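Local atomic coordinates of eukaryotic translation initiation factor 2D (Homo sapiens, PDB entry 5W2F), a protein that delivers tRNA to the P-site of the eukaryotic ribosome without GTP during translation initiation, the present chain being its C-terminal portion. Residues 15-20 and 31-36; 39-44 and 77-82; 55-58 and 64-67; 60-65 and 73-78; 143-148 and 179-184. All coordinates share one frame; numbering follows the deposited sequence. Where two conformers were deposited one is given.

Contact 1 (15-20 and 31-36); sequences LLFQES and SEVRTI
Two helices of the SWIB/MDM2 domain meet here: F17 on the short helix 14-17 and S20 a little further on come up against V33 and I36 on the long helix 30-43. I36 is the centre of it. Its branch methyl CG2, anti to the backbone N, reaches the F17 ring at an oblique angle, 3.8 Å from CE1 and equally near CD1. The CD1 methyl of I36 follows at 4.1 Å from F17 CE1, so the CD1-CE1 bond of the phenyl ring is met by two methyls of a single residue, and the two side chains cross at about a right angle. V33 meets the ring differently, with its CG1 standing near the ring plane at the edge, 4.4 Å from F17 CZ. L28, V9 and L90 also touch the phenyl group, which is buried.

S20 packs with its carbon: CB lies 3.8 Å from I36 CG1. The hydroxyl stands between the backbone N and the carbonyl carbon (chi1 72°), and from there OG donates back to F17 O at 2.7 Å, arriving 28° out of the carbonyl plane. It also has a hydrogen bond with H22 ND1, while I36 CG2 and CD1 lie alongside the oxygen.

No hydrogen bond runs between the two segments. Cohesion therefore comes from apolar packing, and the one hydroxyl set beside the isoleucine methyls has its polar needs met by its own turn and by H22.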
# COMPACT_ATOMS: atom_id res chain seq x y z
N LEU A 15 4.74 -11.96 19.08
CA LEU A 15 4.11 -12.67 20.20
C LEU A 15 2.58 -12.60 20.16
O LEU A 15 1.91 -13.55 20.56
CB LEU A 15 4.65 -12.19 21.56
CG LEU A 15 6.15 -12.41 21.79
CD1 LEU A 15 6.59 -11.85 23.14
CD2 LEU A 15 6.48 -13.89 21.68
N LEU A 16 2.04 -11.48 19.67
CA LEU A 16 0.58 -11.36 19.52
C LEU A 16 0.07 -12.37 18.50
O LEU A 16 -0.96 -12.99 18.71
CB LEU A 16 0.19 -9.94 19.11
CG LEU A 16 -1.27 -9.64 18.75
CD1 LEU A 16 -2.17 -10.01 19.92
CD2 LEU A 16 -1.42 -8.17 18.40
N PHE A 17 0.79 -12.53 17.39
CA PHE A 17 0.34 -13.35 16.27
C PHE A 17 0.75 -14.82 16.33
O PHE A 17 0.30 -15.62 15.50
CB PHE A 17 0.79 -12.70 14.94
CG PHE A 17 -0.03 -11.50 14.62
CD1 PHE A 17 -1.27 -11.64 14.01
CD2 PHE A 17 0.38 -10.24 15.03
CE1 PHE A 17 -2.07 -10.54 13.78
CE2 PHE A 17 -0.42 -9.13 14.79
CZ PHE A 17 -1.64 -9.28 14.17
N GLN A 18 1.57 -15.15 17.33
CA GLN A 18 2.17 -16.48 17.49
C GLN A 18 1.13 -17.59 17.57
O GLN A 18 1.27 -18.61 16.88
CB GLN A 18 3.05 -16.51 18.76
CG GLN A 18 3.90 -17.75 18.94
CD GLN A 18 5.05 -17.54 19.91
OE1 GLN A 18 6.20 -17.80 19.58
NE2 GLN A 18 4.74 -17.06 21.10
N GLU A 19 0.09 -17.40 18.39
CA GLU A 19 -0.93 -18.46 18.59
C GLU A 19 -1.75 -18.73 17.33
O GLU A 19 -2.08 -19.88 17.04
CB GLU A 19 -1.88 -18.11 19.75
CG GLU A 19 -3.10 -19.02 19.94
CD GLU A 19 -2.75 -20.48 20.15
OE1 GLU A 19 -1.66 -20.78 20.71
OE2 GLU A 19 -3.58 -21.34 19.78
N SER A 20 -2.05 -17.66 16.58
CA SER A 20 -2.81 -17.77 15.33
C SER A 20 -2.00 -18.41 14.19
O SER A 20 -2.56 -18.70 13.14
CB SER A 20 -3.30 -16.39 14.87
OG SER A 20 -2.22 -15.61 14.40
N SER A 31 -9.83 -7.95 8.09
CA SER A 31 -10.82 -8.83 8.74
C SER A 31 -10.15 -9.97 9.49
O SER A 31 -10.64 -10.40 10.54
CB SER A 31 -11.81 -9.39 7.73
OG SER A 31 -11.15 -10.11 6.71
N GLU A 32 -9.03 -10.46 8.97
CA GLU A 32 -8.27 -11.51 9.63
C GLU A 32 -7.61 -10.99 10.89
O GLU A 32 -7.60 -11.67 11.92
CB GLU A 32 -7.21 -12.10 8.70
CG GLU A 32 -7.77 -12.79 7.49
CD GLU A 32 -6.68 -13.33 6.58
OE1 GLU A 32 -5.92 -12.52 6.01
OE2 GLU A 32 -6.60 -14.57 6.44
N VAL A 33 -7.02 -9.80 10.81
CA VAL A 33 -6.43 -9.17 12.00
C VAL A 33 -7.47 -9.03 13.11
O VAL A 33 -7.20 -9.35 14.28
CB VAL A 33 -5.81 -7.78 11.69
CG1 VAL A 33 -5.29 -7.13 12.97
CG2 VAL A 33 -4.70 -7.91 10.65
N ARG A 34 -8.67 -8.59 12.73
CA ARG A 34 -9.74 -8.41 13.69
C ARG A 34 -10.10 -9.71 14.39
O ARG A 34 -10.18 -9.76 15.62
CB ARG A 34 -10.95 -7.74 13.01
CG ARG A 34 -10.70 -6.28 12.65
CD ARG A 34 -11.85 -5.67 11.84
NE ARG A 34 -11.53 -4.32 11.34
CZ ARG A 34 -11.55 -3.20 12.07
NH1 ARG A 34 -11.24 -2.04 11.50
NH2 ARG A 34 -11.89 -3.21 13.36
N THR A 35 -10.28 -10.77 13.62
CA THR A 35 -10.56 -12.08 14.19
C THR A 35 -9.46 -12.53 15.14
O THR A 35 -9.73 -13.04 16.24
CB THR A 35 -10.76 -13.10 13.06
OG1 THR A 35 -11.91 -12.71 12.30
CG2 THR A 35 -10.94 -14.50 13.59
N ILE A 36 -8.22 -12.36 14.70
CA ILE A 36 -7.08 -12.81 15.50
C ILE A 36 -7.00 -12.08 16.84
O ILE A 36 -6.77 -12.69 17.90
CB ILE A 36 -5.77 -12.65 14.72
CG1 ILE A 36 -5.73 -13.69 13.61
CG2 ILE A 36 -4.54 -12.77 15.61
CD1 ILE A 36 -4.75 -13.35 12.50

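Contact 2 (39-44 and 77-82); sequences NYAKKN and LPWDSL
A41 meets W79 with its single methyl: CB sits 3.7 Å from W79 CZ3 and 3.8 Å from W79 CH2, coming obliquely to the far corner of the six-membered ring. The indole gets there because CG is anti to the carbonyl carbon (chi1 -68°) and the ring is turned across the side-chain bond (chi2 97°), which swings the benzo end over to the other helix. K42 adds a looser touch, its CG 4.4 Å from W79 CH2, before the chain runs on towards solvent. At the pyrrole end NE1 is hydrogen-bonded to K52 O, so the ring is pinned on one side and packed on the other; V55, V47 and I38 touch it as well.

In the SWIB/MDM2 domain this joins the last turns of helix 30-43 to the first turn of helix 79-89, where P78 is the N-cap and its carbonyl takes L82 N. N44, the first residue beyond helix 30-43, folds its side chain back: ND2 gives a 2.9 Å bond to Y40 O, reaching it from the opposite face of the carbonyl plane to N44 N. N44 ND2 also lies 3.3 Å above the plane of the Y40 ring, over its centre.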
# COMPACT_ATOMS: atom_id res chain seq x y z
N ASN A 39 -9.86 -13.06 19.14
CA ASN A 39 -9.59 -14.38 19.70
C ASN A 39 -8.49 -14.35 20.75
O ASN A 39 -8.58 -15.06 21.77
CB ASN A 39 -9.23 -15.37 18.61
CG ASN A 39 -10.42 -15.77 17.77
OD1 ASN A 39 -11.57 -15.58 18.16
ND2 ASN A 39 -10.15 -16.31 16.59
N TYR A 40 -7.47 -13.52 20.53
CA TYR A 40 -6.39 -13.39 21.51
C TYR A 40 -6.97 -12.90 22.85
O TYR A 40 -6.67 -13.46 23.92
CB TYR A 40 -5.28 -12.46 20.98
CG TYR A 40 -4.14 -12.32 21.95
CD1 TYR A 40 -4.16 -11.38 22.99
CD2 TYR A 40 -3.02 -13.13 21.83
CE1 TYR A 40 -3.11 -11.29 23.90
CE2 TYR A 40 -1.96 -13.04 22.72
CZ TYR A 40 -2.01 -12.13 23.75
OH TYR A 40 -0.96 -12.08 24.63
N ALA A 41 -7.80 -11.87 22.80
CA ALA A 41 -8.38 -11.33 24.02
C ALA A 41 -9.24 -12.36 24.74
O ALA A 41 -9.17 -12.49 25.97
CB ALA A 41 -9.18 -10.08 23.72
N LYS A 42 -10.04 -13.10 23.99
CA LYS A 42 -10.94 -14.08 24.58
C LYS A 42 -10.14 -15.26 25.17
O LYS A 42 -10.37 -15.67 26.33
CB LYS A 42 -11.97 -14.55 23.55
CG LYS A 42 -13.00 -13.47 23.22
CD LYS A 42 -13.85 -13.75 21.99
CE LYS A 42 -14.84 -14.86 22.17
NZ LYS A 42 -15.63 -15.00 20.91
N LYS A 43 -9.18 -15.77 24.39
CA LYS A 43 -8.35 -16.91 24.82
C LYS A 43 -7.55 -16.60 26.08
O LYS A 43 -7.32 -17.49 26.91
CB LYS A 43 -7.40 -17.34 23.68
CG LYS A 43 -6.48 -18.51 24.01
CD LYS A 43 -5.43 -18.75 22.94
CE LYS A 43 -4.25 -19.55 23.49
NZ LYS A 43 -4.68 -20.84 24.10
N ASN A 44 -7.12 -15.35 26.24
CA ASN A 44 -6.27 -14.96 27.37
C ASN A 44 -7.03 -14.29 28.52
O ASN A 44 -6.42 -13.74 29.44
CB ASN A 44 -5.11 -14.10 26.86
CG ASN A 44 -4.14 -14.91 26.01
OD1 ASN A 44 -3.41 -15.75 26.52
ND2 ASN A 44 -4.19 -14.70 24.70
N LEU A 77 -8.55 -0.82 26.91
CA LEU A 77 -9.02 -0.21 25.68
C LEU A 77 -10.34 -0.81 25.26
O LEU A 77 -10.52 -2.03 25.37
CB LEU A 77 -8.03 -0.41 24.54
CG LEU A 77 -6.73 0.37 24.62
CD1 LEU A 77 -5.82 -0.00 23.46
CD2 LEU A 77 -6.99 1.86 24.61
N PRO A 78 -11.25 0.02 24.74
CA PRO A 78 -12.38 -0.56 24.03
C PRO A 78 -11.92 -1.42 22.86
O PRO A 78 -10.89 -1.15 22.26
CB PRO A 78 -13.15 0.64 23.51
CG PRO A 78 -12.56 1.83 24.15
CD PRO A 78 -11.21 1.49 24.64
N TRP A 79 -12.72 -2.43 22.53
CA TRP A 79 -12.38 -3.34 21.43
C TRP A 79 -11.96 -2.61 20.16
O TRP A 79 -10.95 -2.93 19.55
CB TRP A 79 -13.57 -4.21 21.09
CG TRP A 79 -13.95 -5.20 22.11
CD1 TRP A 79 -14.91 -5.04 23.04
CD2 TRP A 79 -13.40 -6.50 22.31
NE1 TRP A 79 -15.02 -6.17 23.82
CE2 TRP A 79 -14.10 -7.08 23.39
CE3 TRP A 79 -12.40 -7.24 21.67
CZ2 TRP A 79 -13.84 -8.36 23.84
CZ3 TRP A 79 -12.14 -8.52 22.12
CH2 TRP A 79 -12.85 -9.06 23.21
N ASP A 80 -12.73 -1.60 19.78
CA ASP A 80 -12.42 -0.91 18.52
C ASP A 80 -11.12 -0.13 18.57
O ASP A 80 -10.39 -0.09 17.59
CB ASP A 80 -13.59 -0.05 18.08
CG ASP A 80 -14.77 -0.89 17.61
OD1 ASP A 80 -14.67 -1.47 16.52
OD2 ASP A 80 -15.80 -1.00 18.32
N SER A 81 -10.82 0.48 19.71
CA SER A 81 -9.53 1.15 19.85
C SER A 81 -8.38 0.17 19.81
O SER A 81 -7.34 0.44 19.21
CB SER A 81 -9.48 1.91 21.16
OG SER A 81 -10.45 2.96 21.15
N LEU A 82 -8.55 -0.97 20.48
CA LEU A 82 -7.55 -2.01 20.46
C LEU A 82 -7.26 -2.44 19.03
O LEU A 82 -6.11 -2.52 18.60
CB LEU A 82 -8.00 -3.19 21.30
CG LEU A 82 -7.11 -4.43 21.27
CD1 LEU A 82 -5.72 -4.10 21.77
CD2 LEU A 82 -7.76 -5.54 22.08

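Contact 3 (55-58 and 64-67); sequences VRLD and CILE
No flat side chain takes part where L57 meets I65 and L66; the contact is made by branched aliphatic groups, and a single methyl does most of the work. L57 CD2 pushes into the angle between the two partners, 3.8 Å from I65 CD1 and 3.9 Å from L66 CD2. The two approaches differ. L57 and I65 cross at about a right angle, with I65 CG1 backing up its end methyl at 4.1 Å from L57 CD2. L57 and L66 instead point at each other tip to tip, and the methyl faces the whole L66 fork, since CG and CD1 of L66 stand almost as close to it as CD2 does.

Torsions explain how I65 takes part although its CB does not aim straight at L57. With chi1 64° its CG1 lies between the backbone N and the carbonyl carbon, which carries CD1 round to the leucine. L57 also touches L77, while I65 leans on L82 and L66 on M75 and R85, so this apolar cluster continues beyond the two segments.

Directly after L57 comes D58, the N-cap of the helix that carries I65: its OD1 accepts from L61 N, and its OD2 is hydrogen-bonded to Y40 OH. Backbone bonds of V55 with L77 and of L57 with M75 tie residues 55-57 to the neighbouring strand region. The result is a tight strand-to-helix connection, in which helix 59-65 folds back over the two-stranded antiparallel sheet 54-56/76-78 of the SWIB/MDM2 domain.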
# COMPACT_ATOMS: atom_id res chain seq x y z
N VAL A 55 -11.19 -4.20 27.02
CA VAL A 55 -10.18 -5.24 27.08
C VAL A 55 -9.02 -4.74 27.94
O VAL A 55 -8.52 -3.63 27.72
CB VAL A 55 -9.69 -5.61 25.66
CG1 VAL A 55 -8.58 -6.66 25.74
CG2 VAL A 55 -10.87 -6.12 24.83
N ARG A 56 -8.61 -5.56 28.91
CA ARG A 56 -7.46 -5.28 29.75
C ARG A 56 -6.23 -5.79 29.01
O ARG A 56 -6.09 -6.98 28.79
CB ARG A 56 -7.58 -5.97 31.10
CG ARG A 56 -8.80 -5.56 31.92
CD ARG A 56 -8.97 -6.43 33.17
NE ARG A 56 -9.69 -7.68 32.90
CZ ARG A 56 -9.15 -8.91 32.74
NH1 ARG A 56 -7.83 -9.14 32.85
NH2 ARG A 56 -9.98 -9.94 32.49
N LEU A 57 -5.31 -4.91 28.69
CA LEU A 57 -4.14 -5.29 27.93
C LEU A 57 -3.15 -6.06 28.83
O LEU A 57 -2.83 -5.64 29.93
CB LEU A 57 -3.47 -4.09 27.29
CG LEU A 57 -4.10 -3.50 26.01
CD1 LEU A 57 -5.53 -3.05 26.11
CD2 LEU A 57 -3.20 -2.37 25.53
N ASP A 58 -2.69 -7.19 28.32
CA ASP A 58 -1.67 -8.00 28.98
C ASP A 58 -0.29 -7.47 28.57
O ASP A 58 -0.19 -6.52 27.77
CB ASP A 58 -1.89 -9.48 28.65
CG ASP A 58 -1.62 -9.84 27.19
OD1 ASP A 58 -1.56 -8.94 26.33
OD2 ASP A 58 -1.50 -11.05 26.92
N CYS A 64 3.44 -4.23 22.43
CA CYS A 64 3.42 -3.98 21.00
C CYS A 64 2.45 -2.94 20.49
O CYS A 64 2.61 -2.53 19.35
CB CYS A 64 3.36 -5.28 20.22
SG CYS A 64 1.85 -6.22 20.36
N ILE A 65 1.49 -2.48 21.31
CA ILE A 65 0.69 -1.32 20.88
C ILE A 65 0.78 -0.04 21.70
O ILE A 65 0.41 1.02 21.18
CB ILE A 65 -0.79 -1.69 20.61
CG1 ILE A 65 -1.50 -2.15 21.86
CG2 ILE A 65 -0.88 -2.76 19.52
CD1 ILE A 65 -3.00 -2.09 21.75
N LEU A 66 1.28 -0.10 22.93
CA LEU A 66 1.43 1.12 23.74
C LEU A 66 2.83 1.70 23.67
O LEU A 66 3.82 0.96 23.64
CB LEU A 66 1.08 0.85 25.20
CG LEU A 66 -0.28 0.22 25.47
CD1 LEU A 66 -0.43 0.08 26.98
CD2 LEU A 66 -1.42 1.03 24.88
N GLU A 67 2.90 3.03 23.66
CA GLU A 67 4.18 3.75 23.66
C GLU A 67 4.80 3.71 25.06
O GLU A 67 5.98 3.40 25.21
CB GLU A 67 4.01 5.22 23.22
CG GLU A 67 3.22 5.46 21.94
CD GLU A 67 3.63 4.56 20.78
OE1 GLU A 67 4.85 4.37 20.58
OE2 GLU A 67 2.73 4.06 20.07

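Contact 4 (60-65 and 73-78); sequences ILCDCI and TVMKLP
The backbones stay well apart, with the CA atoms of C62 and M75 7.7 Å from each other: residues 60-65 are helical, whereas 73-78 run extended into strand 76-78. This is helix-on-sheet packing within the SWIB/MDM2 domain, strand 76-78 being the antiparallel neighbour of 54-56. Because the chain is extended, M75 and L77 both turn their side chains to the helix, and V74 directs its own away.

The two touching pairs lie about one helical turn apart. C62 reaches out with its sulfur, which is anti to its own carbonyl carbon (chi1 -73°), and SG rests 3.9 Å from M75 CG. Chi1 of -48° sets CG of the methionine against the cysteine, and the bends at chi2 and chi3 lead the rest of the chain on from there; N69 touches both residues. I65 also touches C86 and K89 of helix 79-89. L77 is touched by R85 of the same helix. The leucine is extended at chi2 (177°), and it points tip to tip at the isoleucine, with L77 CD1 3.9 Å from I65 CD1.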
# COMPACT_ATOMS: atom_id res chain seq x y z
N ILE A 60 2.03 -8.59 26.63
CA ILE A 60 2.26 -8.68 25.19
C ILE A 60 1.59 -7.54 24.44
O ILE A 60 2.23 -6.88 23.61
CB ILE A 60 1.82 -10.07 24.66
CG1 ILE A 60 2.87 -11.11 25.08
CG2 ILE A 60 1.62 -10.07 23.15
CD1 ILE A 60 2.42 -12.54 24.93
N LEU A 61 0.32 -7.30 24.73
CA LEU A 61 -0.38 -6.21 24.07
C LEU A 61 0.21 -4.84 24.44
O LEU A 61 0.35 -3.97 23.59
CB LEU A 61 -1.88 -6.27 24.35
CG LEU A 61 -2.63 -7.33 23.55
CD1 LEU A 61 -4.04 -7.50 24.09
CD2 LEU A 61 -2.62 -7.01 22.05
N CYS A 62 0.54 -4.64 25.70
CA CYS A 62 1.14 -3.37 26.13
C CYS A 62 2.42 -3.09 25.37
O CYS A 62 2.66 -1.97 24.92
CB CYS A 62 1.41 -3.37 27.64
SG CYS A 62 -0.07 -3.23 28.65
N ASP A 63 3.22 -4.13 25.21
CA ASP A 63 4.53 -4.04 24.60
C ASP A 63 4.42 -3.65 23.13
O ASP A 63 5.18 -2.84 22.63
CB ASP A 63 5.26 -5.37 24.75
CG ASP A 63 6.63 -5.38 24.12
OD1 ASP A 63 7.42 -4.46 24.38
OD2 ASP A 63 6.91 -6.34 23.36
N CYS A 64 3.44 -4.23 22.43
CA CYS A 64 3.42 -3.98 21.00
C CYS A 64 2.45 -2.94 20.49
O CYS A 64 2.61 -2.53 19.35
CB CYS A 64 3.36 -5.28 20.22
SG CYS A 64 1.85 -6.22 20.36
N ILE A 65 1.49 -2.48 21.31
CA ILE A 65 0.69 -1.32 20.88
C ILE A 65 0.78 -0.04 21.70
O ILE A 65 0.41 1.02 21.18
CB ILE A 65 -0.79 -1.69 20.61
CG1 ILE A 65 -1.50 -2.15 21.86
CG2 ILE A 65 -0.88 -2.76 19.52
CD1 ILE A 65 -3.00 -2.09 21.75
N THR A 73 -0.59 -0.13 36.74
CA THR A 73 -1.78 0.45 36.15
C THR A 73 -2.26 -0.51 35.08
O THR A 73 -1.49 -0.88 34.18
CB THR A 73 -1.49 1.82 35.50
OG1 THR A 73 -0.99 2.71 36.48
CG2 THR A 73 -2.74 2.42 34.90
N VAL A 74 -3.52 -0.92 35.20
CA VAL A 74 -4.15 -1.75 34.19
C VAL A 74 -4.53 -0.83 33.03
O VAL A 74 -5.27 0.15 33.21
CB VAL A 74 -5.41 -2.48 34.72
CG1 VAL A 74 -6.04 -3.32 33.61
CG2 VAL A 74 -5.06 -3.34 35.94
N MET A 75 -4.01 -1.15 31.86
CA MET A 75 -4.33 -0.42 30.64
C MET A 75 -5.55 -1.11 30.02
O MET A 75 -5.54 -2.32 29.82
CB MET A 75 -3.16 -0.48 29.66
CG MET A 75 -1.80 -0.15 30.27
SD MET A 75 -1.75 1.52 30.93
CE MET A 75 -0.07 2.00 30.67
N LYS A 76 -6.62 -0.35 29.80
CA LYS A 76 -7.83 -0.87 29.19
C LYS A 76 -8.14 -0.09 27.94
O LYS A 76 -8.00 1.14 27.91
CB LYS A 76 -9.02 -0.77 30.14
CG LYS A 76 -8.83 -1.55 31.42
CD LYS A 76 -10.09 -1.44 32.28
CE LYS A 76 -9.88 -2.03 33.65
NZ LYS A 76 -11.14 -1.99 34.44
N LEU A 77 -8.55 -0.82 26.91
CA LEU A 77 -9.02 -0.21 25.68
C LEU A 77 -10.34 -0.81 25.26
O LEU A 77 -10.52 -2.03 25.37
CB LEU A 77 -8.03 -0.41 24.54
CG LEU A 77 -6.73 0.37 24.62
CD1 LEU A 77 -5.82 -0.00 23.46
CD2 LEU A 77 -6.99 1.86 24.61
N PRO A 78 -11.25 0.02 24.74
CA PRO A 78 -12.38 -0.56 24.03
C PRO A 78 -11.92 -1.42 22.86
O PRO A 78 -10.89 -1.15 22.26
CB PRO A 78 -13.15 0.64 23.51
CG PRO A 78 -12.56 1.83 24.15
CD PRO A 78 -11.21 1.49 24.64

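Contact 5 (143-148 and 179-184); sequences AAILQQ and GWLLLE
Segments 143-148 and 179-184, parts of helices 139-150 and 175-185, run with their N-to-C directions at 130° and their axes 11.6 Å apart at closest, and they are nearest at L146 and L181, whose CA atoms lie 8.4 Å from one another. L181 stands between two residues of the other helix and splits its methyls between them. CD1 goes to I145 CG2 at 4.0 Å, and CD2 goes to L146 CD2 at 4.1 Å, with L146 CG just as near. CG, anti to the backbone N (chi1 -177°), carries the fork across the gap, and chi2 of 59° sets how its two methyls point; both partners cross L181 obliquely.

These are the two helices of the SUI1 domain, the eIF1-like fold in which a pair of helices lies against a mainly antiparallel sheet. L146 faces that sheet, touching I170, and L182, next to L181, packs on I193. Y186 touches both I145 and L181.

W180 meets I145 with its ring edge. The isoleucine CG2 stands near the indole plane, 4.1 Å from W180 CZ3, and the two side chains cross at about a right angle. R149 makes a cation-pi contact with the same indole, and a formic acid molecule, probably from the crystallisation liquor, lies about 3 Å from the W180 side chain. Between W180 and E184 the helix opens into a wider pi-type turn.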
# COMPACT_ATOMS: atom_id res chain seq x y z
N ALA A 143 7.99 1.54 -21.13
CA ALA A 143 8.66 2.42 -22.09
C ALA A 143 8.64 1.87 -23.51
O ALA A 143 8.40 2.63 -24.46
CB ALA A 143 10.07 2.75 -21.65
N ALA A 144 8.83 0.57 -23.65
CA ALA A 144 8.81 -0.08 -24.97
C ALA A 144 7.40 -0.08 -25.58
O ALA A 144 7.21 0.25 -26.75
CB ALA A 144 9.39 -1.48 -24.91
N ILE A 145 6.41 -0.42 -24.77
CA ILE A 145 5.03 -0.41 -25.21
C ILE A 145 4.62 1.00 -25.67
O ILE A 145 4.01 1.18 -26.73
CB ILE A 145 4.08 -0.89 -24.09
CG1 ILE A 145 4.28 -2.39 -23.81
CG2 ILE A 145 2.63 -0.59 -24.44
CD1 ILE A 145 3.70 -2.83 -22.49
N LEU A 146 4.94 2.00 -24.85
CA LEU A 146 4.57 3.37 -25.18
C LEU A 146 5.34 3.94 -26.37
O LEU A 146 4.79 4.74 -27.12
CB LEU A 146 4.74 4.29 -23.97
CG LEU A 146 3.75 4.02 -22.83
CD1 LEU A 146 4.10 4.90 -21.65
CD2 LEU A 146 2.33 4.32 -23.28
N GLN A 147 6.60 3.54 -26.56
CA GLN A 147 7.34 4.02 -27.73
C GLN A 147 6.60 3.64 -29.03
O GLN A 147 6.48 4.46 -29.95
CB GLN A 147 8.79 3.52 -27.70
CG GLN A 147 9.71 4.13 -28.76
CD GLN A 147 11.20 4.00 -28.41
OE1 GLN A 147 11.74 4.71 -27.55
NE2 GLN A 147 11.86 3.10 -29.07
N GLN A 148 6.07 2.41 -29.07
CA GLN A 148 5.25 1.95 -30.20
C GLN A 148 3.88 2.62 -30.25
O GLN A 148 3.50 3.12 -31.30
CB GLN A 148 5.07 0.43 -30.13
CG GLN A 148 4.32 -0.20 -31.30
CD GLN A 148 5.08 -0.11 -32.62
OE1 GLN A 148 4.58 0.43 -33.61
NE2 GLN A 148 6.30 -0.64 -32.63
N GLY A 179 -3.65 6.65 -20.07
CA GLY A 179 -5.00 6.25 -19.68
C GLY A 179 -5.36 4.90 -20.26
O GLY A 179 -5.82 4.01 -19.55
N TRP A 180 -5.10 4.72 -21.56
CA TRP A 180 -5.34 3.42 -22.18
C TRP A 180 -4.55 2.32 -21.47
O TRP A 180 -5.09 1.29 -21.08
CB TRP A 180 -4.99 3.48 -23.66
CG TRP A 180 -4.79 2.13 -24.26
CD1 TRP A 180 -5.76 1.24 -24.60
CD2 TRP A 180 -3.53 1.47 -24.51
NE1 TRP A 180 -5.19 0.08 -25.07
CE2 TRP A 180 -3.83 0.20 -25.03
CE3 TRP A 180 -2.19 1.85 -24.37
CZ2 TRP A 180 -2.83 -0.71 -25.41
CZ3 TRP A 180 -1.20 0.93 -24.72
CH2 TRP A 180 -1.53 -0.33 -25.24
N LEU A 181 -3.25 2.53 -21.35
CA LEU A 181 -2.38 1.48 -20.85
C LEU A 181 -2.75 1.09 -19.43
O LEU A 181 -2.89 -0.10 -19.12
CB LEU A 181 -0.91 1.93 -20.92
CG LEU A 181 0.13 0.87 -20.49
CD1 LEU A 181 0.03 -0.37 -21.37
CD2 LEU A 181 1.56 1.40 -20.49
N LEU A 182 -2.91 2.08 -18.56
CA LEU A 182 -3.12 1.81 -17.15
C LEU A 182 -4.54 1.39 -16.82
O LEU A 182 -4.73 0.48 -16.02
CB LEU A 182 -2.71 3.02 -16.32
CG LEU A 182 -1.27 3.45 -16.47
CD1 LEU A 182 -0.99 4.71 -15.65
CD2 LEU A 182 -0.26 2.36 -16.12
N LEU A 183 -5.54 2.06 -17.40
CA LEU A 183 -6.94 1.77 -17.07
C LEU A 183 -7.50 0.63 -17.88
O LEU A 183 -8.28 -0.15 -17.37
CB LEU A 183 -7.83 2.99 -17.31
CG LEU A 183 -7.47 4.25 -16.52
CD1 LEU A 183 -8.40 5.39 -16.92
CD2 LEU A 183 -7.59 4.01 -15.03
N GLU A 184 -7.15 0.54 -19.16
CA GLU A 184 -7.75 -0.46 -20.03
C GLU A 184 -6.90 -1.72 -20.07
O GLU A 184 -7.39 -2.81 -19.75
CB GLU A 184 -7.99 0.11 -21.42
CG GLU A 184 -8.98 1.24 -21.48
CD GLU A 184 -9.19 1.76 -22.91
OE1 GLU A 184 -9.34 0.93 -23.85
OE2 GLU A 184 -9.17 3.00 -23.12

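How the contacts relate
Contacts 1 to 4 all belong to the SWIB/MDM2 domain. Contacts 3 and 4 are almost one site, centres about 2 Å apart, sharing I65 on helix 59-65 and facing neighbouring strands. Contact 2, centre about 9 Å from contact 3, joins them through L82 CD1, 3.4 Å from I65 CD1, and through W79 against V55. Helix 30-43 links contacts 1 and 2, and L16 CD1 of contact 1 packs 3.7 Å from L61 CD2 of contact 4. Contact 5 stands alone in the SUI1 domain, its centre 41 to 50 Å from the centres of the others, on the opposite side of the chain's centre, and a formic acid molecule lies beside its W180.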